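Local coordinates for protein congerin II (Conger myriaster, PDB 1IS3) that binds beta-galactosides such as lactose as a homodimeric galectin of the conger eel, with a physiological role not yet known, at residues M45-S50 with N56-N61; L60-L63 with W69-E72; Q71-K76 with P110-D115. One frame throughout, in Å; residues are numbered along the deposited sequence. Where two conformers were deposited one is given.

Interaction 1 of 3, residues M45-S50 with N56-N61; sequences MDHRFS and NVLVLN. With GAL (beta-D-galactopyranose), chain B; BGC (beta-D-glucopyranose), chain C.
Asp46 and Val59 form a hydrogen-bonded antiparallel pair, Asp46 N giving its hydrogen to Val59 O at 2.8 Å and Val59 N returning one to Asp46 O. Arg48 and Val57 repeat the exchange, and because Asn56 also faces Arg48 the strand opens with a G1 beta bulge.

On the sugar-facing side, the extended Arg48 side chain crosses Val59, whose CG2 lies 3.5 Å above the guanidinium plane, off toward its rim. At the group's edge, Arg48 NE makes a salt bridge of 2.8 Å to Asp46 OD2, met on the anti side of the carboxylate; this fixes the guanidinium's rotation. Arg48 NH1 then reaches galactose O5 (2.8 Å) and O4 (3.0 Å), and Arg48 NH2 reaches glucose O3 at 2.7 Å.

The other face is mainly packing. Leu58 spreads its two methyls between neighbours: CD1 meets Met45 CE at 3.5 Å, while CD2 lies over one face of the His47 ring, which is held by His47 ND1 bonding to Phe30 O.

The hairpin sits mid-sheet in the galectin sandwich: strand 29-34 flanks it beyond 40-48, strand 68-75 beyond 57-64, and Val107 of strand 106-110 in the second sheet packs on Met45 and Leu60.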
loop_
_atom_site.group_PDB
_atom_site.type_symbol
_atom_site.label_atom_id
_atom_site.label_comp_id
_atom_site.label_asym_id
_atom_site.label_seq_id
_atom_site.Cartn_x
_atom_site.Cartn_y
_atom_site.Cartn_z
ATOM N N MET A 45 -1.001 9.191 -14.742
ATOM C CA MET A 45 -1.598 10.505 -14.640
ATOM C C MET A 45 -0.452 11.416 -14.182
ATOM O O MET A 45 0.001 11.379 -13.016
ATOM C CB MET A 45 -2.683 10.411 -13.619
ATOM C CG MET A 45 -3.313 11.744 -13.393
ATOM S SD MET A 45 -4.528 11.570 -12.053
ATOM C CE MET A 45 -5.488 12.931 -12.597
ATOM N N ASP A 46 0.081 12.227 -15.088
ATOM C CA ASP A 46 1.209 13.065 -14.789
ATOM C C ASP A 46 0.730 14.483 -14.505
ATOM O O ASP A 46 -0.135 15.021 -15.207
ATOM C CB ASP A 46 2.152 13.000 -15.980
ATOM C CG ASP A 46 3.554 13.467 -15.673
ATOM O OD1 ASP A 46 4.006 13.366 -14.542
ATOM O OD2 ASP A 46 4.232 13.942 -16.578
ATOM N N HIS A 47 1.269 15.085 -13.455
ATOM C CA HIS A 47 0.858 16.395 -12.981
ATOM C C HIS A 47 2.026 17.307 -13.291
ATOM O O HIS A 47 3.065 17.210 -12.625
ATOM C CB HIS A 47 0.590 16.403 -11.460
ATOM C CG HIS A 47 -0.391 15.345 -10.996
ATOM N ND1 HIS A 47 -0.189 14.015 -11.014
ATOM C CD2 HIS A 47 -1.600 15.581 -10.401
ATOM C CE1 HIS A 47 -1.222 13.431 -10.444
ATOM N NE2 HIS A 47 -2.049 14.385 -10.083
ATOM N N ARG A 48 1.905 18.156 -14.318
ATOM C CA ARG A 48 3.060 18.923 -14.780
ATOM C C ARG A 48 2.973 20.382 -14.379
ATOM O O ARG A 48 2.110 21.122 -14.879
ATOM C CB ARG A 48 3.168 18.824 -16.299
ATOM C CG ARG A 48 3.515 17.400 -16.745
ATOM C CD ARG A 48 3.452 17.212 -18.270
ATOM N NE ARG A 48 3.719 15.811 -18.634
ATOM C CZ ARG A 48 3.977 15.353 -19.870
ATOM N NH1 ARG A 48 4.213 14.048 -20.095
ATOM N NH2 ARG A 48 3.963 16.203 -20.883
ATOM N N PHE A 49 3.867 20.772 -13.465
ATOM C CA PHE A 49 3.970 22.160 -13.048
ATOM C C PHE A 49 4.805 22.882 -14.082
ATOM O O PHE A 49 4.396 23.953 -14.550
ATOM C CB PHE A 49 4.643 22.295 -11.693
ATOM C CG PHE A 49 3.695 21.715 -10.658
ATOM C CD1 PHE A 49 3.762 20.338 -10.353
ATOM C CD2 PHE A 49 2.718 22.549 -10.062
ATOM C CE1 PHE A 49 2.842 19.797 -9.459
ATOM C CE2 PHE A 49 1.801 21.983 -9.157
ATOM C CZ PHE A 49 1.861 20.617 -8.860
ATOM N N SER A 50 5.976 22.319 -14.417
ATOM C CA SER A 50 6.782 22.855 -15.513
ATOM C C SER A 50 7.596 21.705 -16.100
ATOM O O SER A 50 8.501 21.162 -15.458
ATOM C CB SER A 50 7.711 23.988 -15.001
ATOM O OG SER A 50 8.362 24.722 -16.048
ATOM N N ASN A 56 1.181 23.563 -15.732
ATOM C CA ASN A 56 -0.096 23.370 -15.055
ATOM C C ASN A 56 -1.115 22.624 -15.931
ATOM O O ASN A 56 -2.240 23.044 -16.259
ATOM C CB ASN A 56 -0.669 24.752 -14.576
ATOM C CG ASN A 56 0.362 25.513 -13.748
ATOM O OD1 ASN A 56 1.028 24.979 -12.855
ATOM N ND2 ASN A 56 0.665 26.759 -14.115
ATOM N N VAL A 57 -0.705 21.406 -16.307
ATOM C CA VAL A 57 -1.557 20.540 -17.126
ATOM C C VAL A 57 -1.450 19.109 -16.596
ATOM O O VAL A 57 -0.423 18.721 -16.000
ATOM C CB VAL A 57 -1.086 20.688 -18.643
ATOM C CG1 VAL A 57 0.334 20.284 -18.804
ATOM C CG2 VAL A 57 -1.926 19.808 -19.556
ATOM N N LEU A 58 -2.552 18.372 -16.754
ATOM C CA LEU A 58 -2.545 16.951 -16.479
ATOM C C LEU A 58 -2.349 16.226 -17.801
ATOM O O LEU A 58 -2.961 16.606 -18.799
ATOM C CB LEU A 58 -3.861 16.435 -15.858
ATOM C CG LEU A 58 -4.183 16.784 -14.394
ATOM C CD1 LEU A 58 -5.553 16.157 -14.045
ATOM C CD2 LEU A 58 -3.112 16.281 -13.451
ATOM N N VAL A 59 -1.503 15.206 -17.841
ATOM C CA VAL A 59 -1.320 14.413 -19.045
ATOM C C VAL A 59 -1.576 12.953 -18.649
ATOM O O VAL A 59 -0.968 12.445 -17.682
ATOM C CB VAL A 59 0.124 14.599 -19.583
ATOM C CG1 VAL A 59 0.384 13.692 -20.798
ATOM C CG2 VAL A 59 0.309 16.066 -20.010
ATOM N N LEU A 60 -2.473 12.270 -19.366
ATOM C CA LEU A 60 -2.808 10.877 -19.098
ATOM C C LEU A 60 -2.396 9.975 -20.265
ATOM O O LEU A 60 -2.536 10.359 -21.443
ATOM C CB LEU A 60 -4.309 10.742 -18.856
ATOM C CG LEU A 60 -4.731 11.451 -17.566
ATOM C CD1 LEU A 60 -5.197 12.862 -17.902
ATOM C CD2 LEU A 60 -5.803 10.648 -16.881
ATOM N N ASN A 61 -1.859 8.796 -19.964
ATOM C CA ASN A 61 -1.437 7.879 -21.010
ATOM C C ASN A 61 -1.237 6.460 -20.482
ATOM O O ASN A 61 -1.381 6.228 -19.274
ATOM C CB ASN A 61 -0.131 8.400 -21.641
ATOM C CG ASN A 61 0.094 8.005 -23.112
ATOM O OD1 ASN A 61 -0.560 7.127 -23.658
ATOM N ND2 ASN A 61 1.049 8.599 -23.798
HETATM C C1 GAL B . 6.352 11.950 -21.966
HETATM C C2 GAL B . 7.124 11.782 -20.664
HETATM C C3 GAL B . 6.762 10.468 -19.988
HETATM C C4 GAL B . 5.242 10.361 -19.824
HETATM C C5 GAL B . 4.582 10.553 -21.183
HETATM C C6 GAL B . 3.080 10.502 -21.109
HETATM O O2 GAL B . 8.513 11.802 -20.936
HETATM O O3 GAL B . 7.393 10.397 -18.720
HETATM O O4 GAL B . 4.764 11.341 -18.910
HETATM O O5 GAL B . 4.942 11.834 -21.734
HETATM O O6 GAL B . 2.510 10.606 -22.401
HETATM C C2 BGC C . 5.094 15.119 -25.332
HETATM C C3 BGC C . 5.421 14.788 -23.877
HETATM C C4 BGC C . 6.206 13.482 -23.820
HETATM C C5 BGC C . 7.458 13.590 -24.709
HETATM C C6 BGC C . 8.229 12.290 -24.792
HETATM C C1 BGC C . 6.395 15.198 -26.127
HETATM O O1 BGC C . 6.107 15.455 -27.459
HETATM O O2 BGC C . 4.406 16.358 -25.409
HETATM O O3 BGC C . 4.226 14.676 -23.127
HETATM O O4 BGC C . 6.603 13.222 -22.462
HETATM O O5 BGC C . 7.083 13.942 -26.056
HETATM O O6 BGC C . 7.398 11.237 -25.261
#

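Interaction 2 of 3, residues L60-L63 with W69-E72; sequences LNSL and WQQE. With GAL (beta-D-galactopyranose), chain B; BGC (beta-D-glucopyranose), chain C.
The galactose platform of the galectin carbohydrate-binding site is built on the hairpin of strands 57-64 and 68-75, where residues 60-63 meet 69-72 beside the bound lactose. Trp69 and Leu63 are a non-hydrogen-bonded antiparallel pair, and both side chains stand on the sheet face that carries the sugar. The indole is layered between leucine and galactose. Leu63 CD1 sits 3.7 Å from the centroid of the five-membered ring and only 10° off its normal, a CH-pi contact, while Leu63 CB lies under the six-membered ring near CZ3. Over the opposite indole face comes the galactose, its C4 at 3.7 Å from Trp69 CE2 and displaced toward the rim, in the stacking by which galectins read this sugar. A MES molecule, probably from the crystallisation liquor, also lies close to Trp69.

Between the two segments Gln70 N bonds to Ser62 O at 3.0 Å, and backbone pairing resumes between Leu60 and Glu73. In the gap, the Asn61 side chain takes over the link. Its CG is anti to the backbone N (chi1 -152°), which turns the amide toward residues 70-72, and Asn61 ND2 donates to Gln70 O at 2.9 Å, approaching from above that carbonyl's plane. Asn61 OD1 accepts from its neighbour Ser62 N and from Arg112 NH2, so both ends of the amide are held and its orientation is settled. The second hydrogen of Asn61 ND2 goes to galactose O6, 2.8 Å away and nearly straight at 173°. That hydroxyl in turn donates to Glu72 OE2 at 2.8 Å.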
loop_
_atom_site.group_PDB
_atom_site.type_symbol
_atom_site.label_atom_id
_atom_site.label_comp_id
_atom_site.label_asym_id
_atom_site.label_seq_id
_atom_site.Cartn_x
_atom_site.Cartn_y
_atom_site.Cartn_z
ATOM N N LEU A 60 -2.473 12.270 -19.366
ATOM C CA LEU A 60 -2.808 10.877 -19.098
ATOM C C LEU A 60 -2.396 9.975 -20.265
ATOM O O LEU A 60 -2.536 10.359 -21.443
ATOM C CB LEU A 60 -4.309 10.742 -18.856
ATOM C CG LEU A 60 -4.731 11.451 -17.566
ATOM C CD1 LEU A 60 -5.197 12.862 -17.902
ATOM C CD2 LEU A 60 -5.803 10.648 -16.881
ATOM N N ASN A 61 -1.859 8.796 -19.964
ATOM C CA ASN A 61 -1.437 7.879 -21.010
ATOM C C ASN A 61 -1.237 6.460 -20.482
ATOM O O ASN A 61 -1.381 6.228 -19.274
ATOM C CB ASN A 61 -0.131 8.400 -21.641
ATOM C CG ASN A 61 0.094 8.005 -23.112
ATOM O OD1 ASN A 61 -0.560 7.127 -23.658
ATOM N ND2 ASN A 61 1.049 8.599 -23.798
ATOM N N SER A 62 -1.002 5.486 -21.356
ATOM C CA SER A 62 -0.670 4.133 -20.973
ATOM C C SER A 62 0.698 3.838 -21.577
ATOM O O SER A 62 1.107 4.403 -22.621
ATOM C CB SER A 62 -1.746 3.207 -21.508
ATOM O OG SER A 62 -1.836 3.345 -22.924
ATOM N N LEU A 63 1.399 2.924 -20.912
ATOM C CA LEU A 63 2.729 2.501 -21.265
ATOM C C LEU A 63 2.658 1.002 -21.455
ATOM O O LEU A 63 2.205 0.293 -20.540
ATOM C CB LEU A 63 3.716 2.825 -20.151
ATOM C CG LEU A 63 5.157 2.380 -20.319
ATOM C CD1 LEU A 63 5.822 3.096 -21.475
ATOM C CD2 LEU A 63 5.929 2.753 -19.077
ATOM N N TRP A 69 4.965 4.505 -24.862
ATOM C CA TRP A 69 3.816 5.343 -24.565
ATOM C C TRP A 69 2.843 5.377 -25.728
ATOM O O TRP A 69 3.277 5.387 -26.883
ATOM C CB TRP A 69 4.315 6.764 -24.206
ATOM C CG TRP A 69 5.032 6.812 -22.846
ATOM C CD1 TRP A 69 6.401 6.924 -22.757
ATOM C CD2 TRP A 69 4.440 6.692 -21.591
ATOM N NE1 TRP A 69 6.689 6.870 -21.466
ATOM C CE2 TRP A 69 5.559 6.737 -20.731
ATOM C CE3 TRP A 69 3.145 6.546 -21.063
ATOM C CZ2 TRP A 69 5.366 6.632 -19.335
ATOM C CZ3 TRP A 69 2.973 6.441 -19.685
ATOM C CH2 TRP A 69 4.075 6.485 -18.834
ATOM N N GLN A 70 1.547 5.369 -25.436
ATOM C CA GLN A 70 0.503 5.362 -26.438
ATOM C C GLN A 70 0.001 6.790 -26.679
ATOM O O GLN A 70 0.811 7.724 -26.584
ATOM C CB GLN A 70 -0.590 4.396 -25.949
ATOM C CG GLN A 70 0.016 2.971 -25.838
ATOM C CD GLN A 70 0.756 2.478 -27.102
ATOM O OE1 GLN A 70 0.139 2.325 -28.160
ATOM N NE2 GLN A 70 2.060 2.219 -27.070
ATOM N N GLN A 71 -1.272 7.012 -26.989
ATOM C CA GLN A 71 -1.756 8.345 -27.315
ATOM C C GLN A 71 -2.068 9.106 -26.007
ATOM O O GLN A 71 -2.855 8.656 -25.177
ATOM C CB GLN A 71 -2.982 8.134 -28.187
ATOM C CG GLN A 71 -3.671 9.391 -28.672
ATOM C CD GLN A 71 -5.175 9.529 -28.322
ATOM O OE1 GLN A 71 -6.084 8.968 -28.971
ATOM N NE2 GLN A 71 -5.517 10.334 -27.301
ATOM N N GLU A 72 -1.449 10.267 -25.810
ATOM C CA GLU A 72 -1.712 11.142 -24.649
ATOM C C GLU A 72 -3.082 11.801 -24.674
ATOM O O GLU A 72 -3.575 12.183 -25.753
ATOM C CB GLU A 72 -0.818 12.356 -24.533
ATOM C CG GLU A 72 0.618 12.027 -24.588
ATOM C CD GLU A 72 1.511 13.226 -24.344
ATOM O OE1 GLU A 72 1.179 14.368 -24.673
ATOM O OE2 GLU A 72 2.572 12.969 -23.812
HETATM C C1 GAL B . 6.352 11.950 -21.966
HETATM C C2 GAL B . 7.124 11.782 -20.664
HETATM C C3 GAL B . 6.762 10.468 -19.988
HETATM C C4 GAL B . 5.242 10.361 -19.824
HETATM C C5 GAL B . 4.582 10.553 -21.183
HETATM C C6 GAL B . 3.080 10.502 -21.109
HETATM O O2 GAL B . 8.513 11.802 -20.936
HETATM O O3 GAL B . 7.393 10.397 -18.720
HETATM O O4 GAL B . 4.764 11.341 -18.910
HETATM O O5 GAL B . 4.942 11.834 -21.734
HETATM O O6 GAL B . 2.510 10.606 -22.401
HETATM C C2 BGC C . 5.094 15.119 -25.332
HETATM C C3 BGC C . 5.421 14.788 -23.877
HETATM C C4 BGC C . 6.206 13.482 -23.820
HETATM C C5 BGC C . 7.458 13.590 -24.709
HETATM C C6 BGC C . 8.229 12.290 -24.792
HETATM C C1 BGC C . 6.395 15.198 -26.127
HETATM O O1 BGC C . 6.107 15.455 -27.459
HETATM O O2 BGC C . 4.406 16.358 -25.409
HETATM O O3 BGC C . 4.226 14.676 -23.127
HETATM O O4 BGC C . 6.603 13.222 -22.462
HETATM O O5 BGC C . 7.083 13.942 -26.056
HETATM O O6 BGC C . 7.398 11.237 -25.261
#

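Interaction 3 of 3, residues Q71-K76 with P110-D115; sequences QEERSK and PNRNKD. With BGC (beta-D-glucopyranose), chain C; GAL (beta-D-galactopyranose), chain B.
Arg112 reaches across from the loop after strand 106-110 and presents the end of its guanidinium to the backbone carbonyl of Gln71. Arg112 NH1 donates to Gln71 O at 2.7 Å with an N-H...O angle of 156°, the oxygen lying at the edge of the guanidinium and in its plane; Arg112 NH2 adds a longer, weak bond to the same atom. Glu73 comes from the opposite direction, its carboxylate turned 71° from the guanidinium plane, and Glu73 OE1 makes a long salt bridge of 3.6 Å to Arg112 NH1. Both oxygens of that carboxylate also rest against Pro110, with Glu73 OE2 3.9 Å from Pro110 CD.

The reach depends on an arginine chain extended from CG to NE, rising from a type I turn that runs from Asn111 to Lys114. Beyond Gln71, Arg112 NH2 bonds to Ser62 OG as well as to Asn61, tying the loop to strand 57-64.

On the sugar side of the strand, Arg74, in one of its two conformers, grips Glu72 side-on, NE and NH2 both meeting Glu72 OE1 at 2.9 Å. Arg112 thus probably steadies the backbone beside Glu72, and Arg74, in this conformer, probably helps to place its carboxylate. The salt bridge from Arg112 to Glu73 is long, whereas its shorter bonds go to neutral acceptors, which its charge probably strengthens.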
loop_
_atom_site.group_PDB
_atom_site.type_symbol
_atom_site.label_atom_id
_atom_site.label_comp_id
_atom_site.label_asym_id
_atom_site.label_seq_id
_atom_site.Cartn_x
_atom_site.Cartn_y
_atom_site.Cartn_z
ATOM N N GLN A 71 -1.272 7.012 -26.989
ATOM C CA GLN A 71 -1.756 8.345 -27.315
ATOM C C GLN A 71 -2.068 9.106 -26.007
ATOM O O GLN A 71 -2.855 8.656 -25.177
ATOM C CB GLN A 71 -2.982 8.134 -28.187
ATOM C CG GLN A 71 -3.671 9.391 -28.672
ATOM C CD GLN A 71 -5.175 9.529 -28.322
ATOM O OE1 GLN A 71 -6.084 8.968 -28.971
ATOM N NE2 GLN A 71 -5.517 10.334 -27.301
ATOM N N GLU A 72 -1.449 10.267 -25.810
ATOM C CA GLU A 72 -1.712 11.142 -24.649
ATOM C C GLU A 72 -3.082 11.801 -24.674
ATOM O O GLU A 72 -3.575 12.183 -25.753
ATOM C CB GLU A 72 -0.818 12.356 -24.533
ATOM C CG GLU A 72 0.618 12.027 -24.588
ATOM C CD GLU A 72 1.511 13.226 -24.344
ATOM O OE1 GLU A 72 1.179 14.368 -24.673
ATOM O OE2 GLU A 72 2.572 12.969 -23.812
ATOM N N GLU A 73 -3.689 11.966 -23.515
ATOM C CA GLU A 73 -4.900 12.739 -23.348
ATOM C C GLU A 73 -4.497 13.807 -22.372
ATOM O O GLU A 73 -3.665 13.565 -21.490
ATOM C CB GLU A 73 -6.007 11.875 -22.787
ATOM C CG GLU A 73 -6.489 11.084 -24.030
ATOM C CD GLU A 73 -7.751 10.234 -23.940
ATOM O OE1 GLU A 73 -7.877 9.282 -24.740
ATOM O OE2 GLU A 73 -8.599 10.515 -23.079
ATOM N N ARG A 74 -4.963 15.031 -22.574
ATOM C CA ARG A 74 -4.604 16.150 -21.697
ATOM C C ARG A 74 -5.782 16.839 -21.041
ATOM O O ARG A 74 -6.877 16.852 -21.609
ATOM C CB ARG A 74 -3.818 17.190 -22.469
ATOM C CG ARG A 74 -2.435 16.651 -22.804
ATOM C CD ARG A 74 -1.803 17.236 -24.061
ATOM N NE ARG A 74 -0.418 16.786 -24.196
ATOM C CZ ARG A 74 0.567 17.438 -23.557
ATOM N NH1 ARG A 74 0.286 18.506 -22.802
ATOM N NH2 ARG A 74 1.838 17.029 -23.660
ATOM N N SER A 75 -5.611 17.343 -19.809
ATOM C CA SER A 75 -6.655 18.075 -19.155
ATOM C C SER A 75 -5.974 19.278 -18.559
ATOM O O SER A 75 -4.884 19.279 -18.027
ATOM C CB SER A 75 -7.315 17.272 -18.054
ATOM O OG SER A 75 -8.300 18.048 -17.397
ATOM N N LYS A 76 -6.796 20.294 -18.543
ATOM C CA LYS A 76 -6.494 21.645 -18.129
ATOM C C LYS A 76 -6.955 21.794 -16.670
ATOM O O LYS A 76 -6.719 22.816 -16.030
ATOM C CB LYS A 76 -7.249 22.513 -19.158
ATOM C CG LYS A 76 -8.798 22.126 -19.368
ATOM C CD LYS A 76 -9.276 20.752 -20.050
ATOM C CE LYS A 76 -10.523 20.127 -19.383
ATOM N NZ LYS A 76 -10.661 18.680 -19.557
ATOM N N PRO A 110 -9.838 6.074 -20.927
ATOM C CA PRO A 110 -10.183 4.711 -21.293
ATOM C C PRO A 110 -9.290 3.640 -20.643
ATOM O O PRO A 110 -8.069 3.786 -20.471
ATOM C CB PRO A 110 -10.076 4.710 -22.815
ATOM C CG PRO A 110 -8.990 5.715 -23.078
ATOM C CD PRO A 110 -9.331 6.822 -22.086
ATOM N N ASN A 111 -9.932 2.523 -20.328
ATOM C CA ASN A 111 -9.220 1.323 -19.880
ATOM C C ASN A 111 -8.875 0.596 -21.182
ATOM O O ASN A 111 -9.609 -0.279 -21.648
ATOM C CB ASN A 111 -10.151 0.488 -19.023
ATOM C CG ASN A 111 -9.534 -0.763 -18.448
ATOM O OD1 ASN A 111 -10.097 -1.314 -17.509
ATOM N ND2 ASN A 111 -8.411 -1.273 -18.878
ATOM N N ARG A 112 -7.755 0.950 -21.784
ATOM C CA ARG A 112 -7.359 0.488 -23.106
ATOM C C ARG A 112 -7.129 -0.999 -23.243
ATOM O O ARG A 112 -7.413 -1.597 -24.286
ATOM C CB ARG A 112 -6.102 1.230 -23.515
ATOM C CG ARG A 112 -6.411 2.704 -23.753
ATOM C CD ARG A 112 -5.151 3.520 -23.986
ATOM N NE ARG A 112 -5.479 4.865 -24.445
ATOM C CZ ARG A 112 -4.605 5.868 -24.495
ATOM N NH1 ARG A 112 -5.049 7.043 -24.931
ATOM N NH2 ARG A 112 -3.349 5.734 -24.097
ATOM N N ASN A 113 -6.644 -1.687 -22.219
ATOM C CA ASN A 113 -6.453 -3.123 -22.363
ATOM C C ASN A 113 -7.643 -3.918 -21.878
ATOM O O ASN A 113 -7.626 -5.138 -21.969
ATOM C CB ASN A 113 -5.260 -3.631 -21.576
ATOM C CG ASN A 113 -4.005 -2.805 -21.646
ATOM O OD1 ASN A 113 -3.275 -2.844 -20.645
ATOM N ND2 ASN A 113 -3.699 -1.981 -22.652
ATOM N N LYS A 114 -8.694 -3.284 -21.356
ATOM C CA LYS A 114 -9.883 -3.922 -20.799
ATOM C C LYS A 114 -9.521 -4.804 -19.587
ATOM O O LYS A 114 -10.106 -5.857 -19.346
ATOM C CB LYS A 114 -10.591 -4.752 -21.899
ATOM C CG LYS A 114 -11.111 -3.974 -23.116
ATOM C CD LYS A 114 -12.507 -3.464 -22.822
ATOM C CE LYS A 114 -13.577 -4.573 -22.635
ATOM N NZ LYS A 114 -13.855 -5.409 -23.808
ATOM N N ASP A 115 -8.516 -4.382 -18.809
ATOM C CA ASP A 115 -8.079 -5.106 -17.616
ATOM C C ASP A 115 -9.075 -5.047 -16.464
ATOM O O ASP A 115 -9.773 -4.060 -16.266
ATOM C CB ASP A 115 -6.749 -4.554 -17.113
ATOM C CG ASP A 115 -5.557 -4.851 -18.017
ATOM O OD1 ASP A 115 -4.772 -3.946 -18.307
ATOM O OD2 ASP A 115 -5.406 -5.988 -18.433
HETATM C C2 BGC C . 5.094 15.119 -25.332
HETATM C C3 BGC C . 5.421 14.788 -23.877
HETATM C C4 BGC C . 6.206 13.482 -23.820
HETATM C C5 BGC C . 7.458 13.590 -24.709
HETATM C C6 BGC C . 8.229 12.290 -24.792
HETATM C C1 BGC C . 6.395 15.198 -26.127
HETATM O O1 BGC C . 6.107 15.455 -27.459
HETATM O O2 BGC C . 4.406 16.358 -25.409
HETATM O O3 BGC C . 4.226 14.676 -23.127
HETATM O O4 BGC C . 6.603 13.222 -22.462
HETATM O O5 BGC C . 7.083 13.942 -26.056
HETATM O O6 BGC C . 7.398 11.237 -25.261
HETATM C C1 GAL B . 6.352 11.950 -21.966
HETATM C C2 GAL B . 7.124 11.782 -20.664
HETATM C C3 GAL B . 6.762 10.468 -19.988
HETATM C C4 GAL B . 5.242 10.361 -19.824
HETATM C C5 GAL B . 4.582 10.553 -21.183
HETATM C C6 GAL B . 3.080 10.502 -21.109
HETATM O O2 GAL B . 8.513 11.802 -20.936
HETATM O O3 GAL B . 7.393 10.397 -18.720
HETATM O O4 GAL B . 4.764 11.341 -18.910
HETATM O O5 GAL B . 4.942 11.834 -21.734
HETATM O O6 GAL B . 2.510 10.606 -22.401
#

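The three contacts follow one another along strands 40-48, 57-64 and 68-75 of the same antiparallel sheet. Interaction 1 pairs the first two strands, interaction 2 the last two, and they share Leu60 and Asn61 with centres about 12 Å apart. Interaction 3 shares Gln71 and Glu72 with interaction 2, their centres about 6 Å apart, and brings in the loop 110-115, far on in the chain, which follows a strand of the second sheet. Interactions 1 and 2 together supply Asp46, Arg48, Asn61, Trp69 and Glu72 to one lactose site, whereas interaction 3 adds Arg74 and ties the strand bearing Glu72 to the loop that crosses from one sheet to the other.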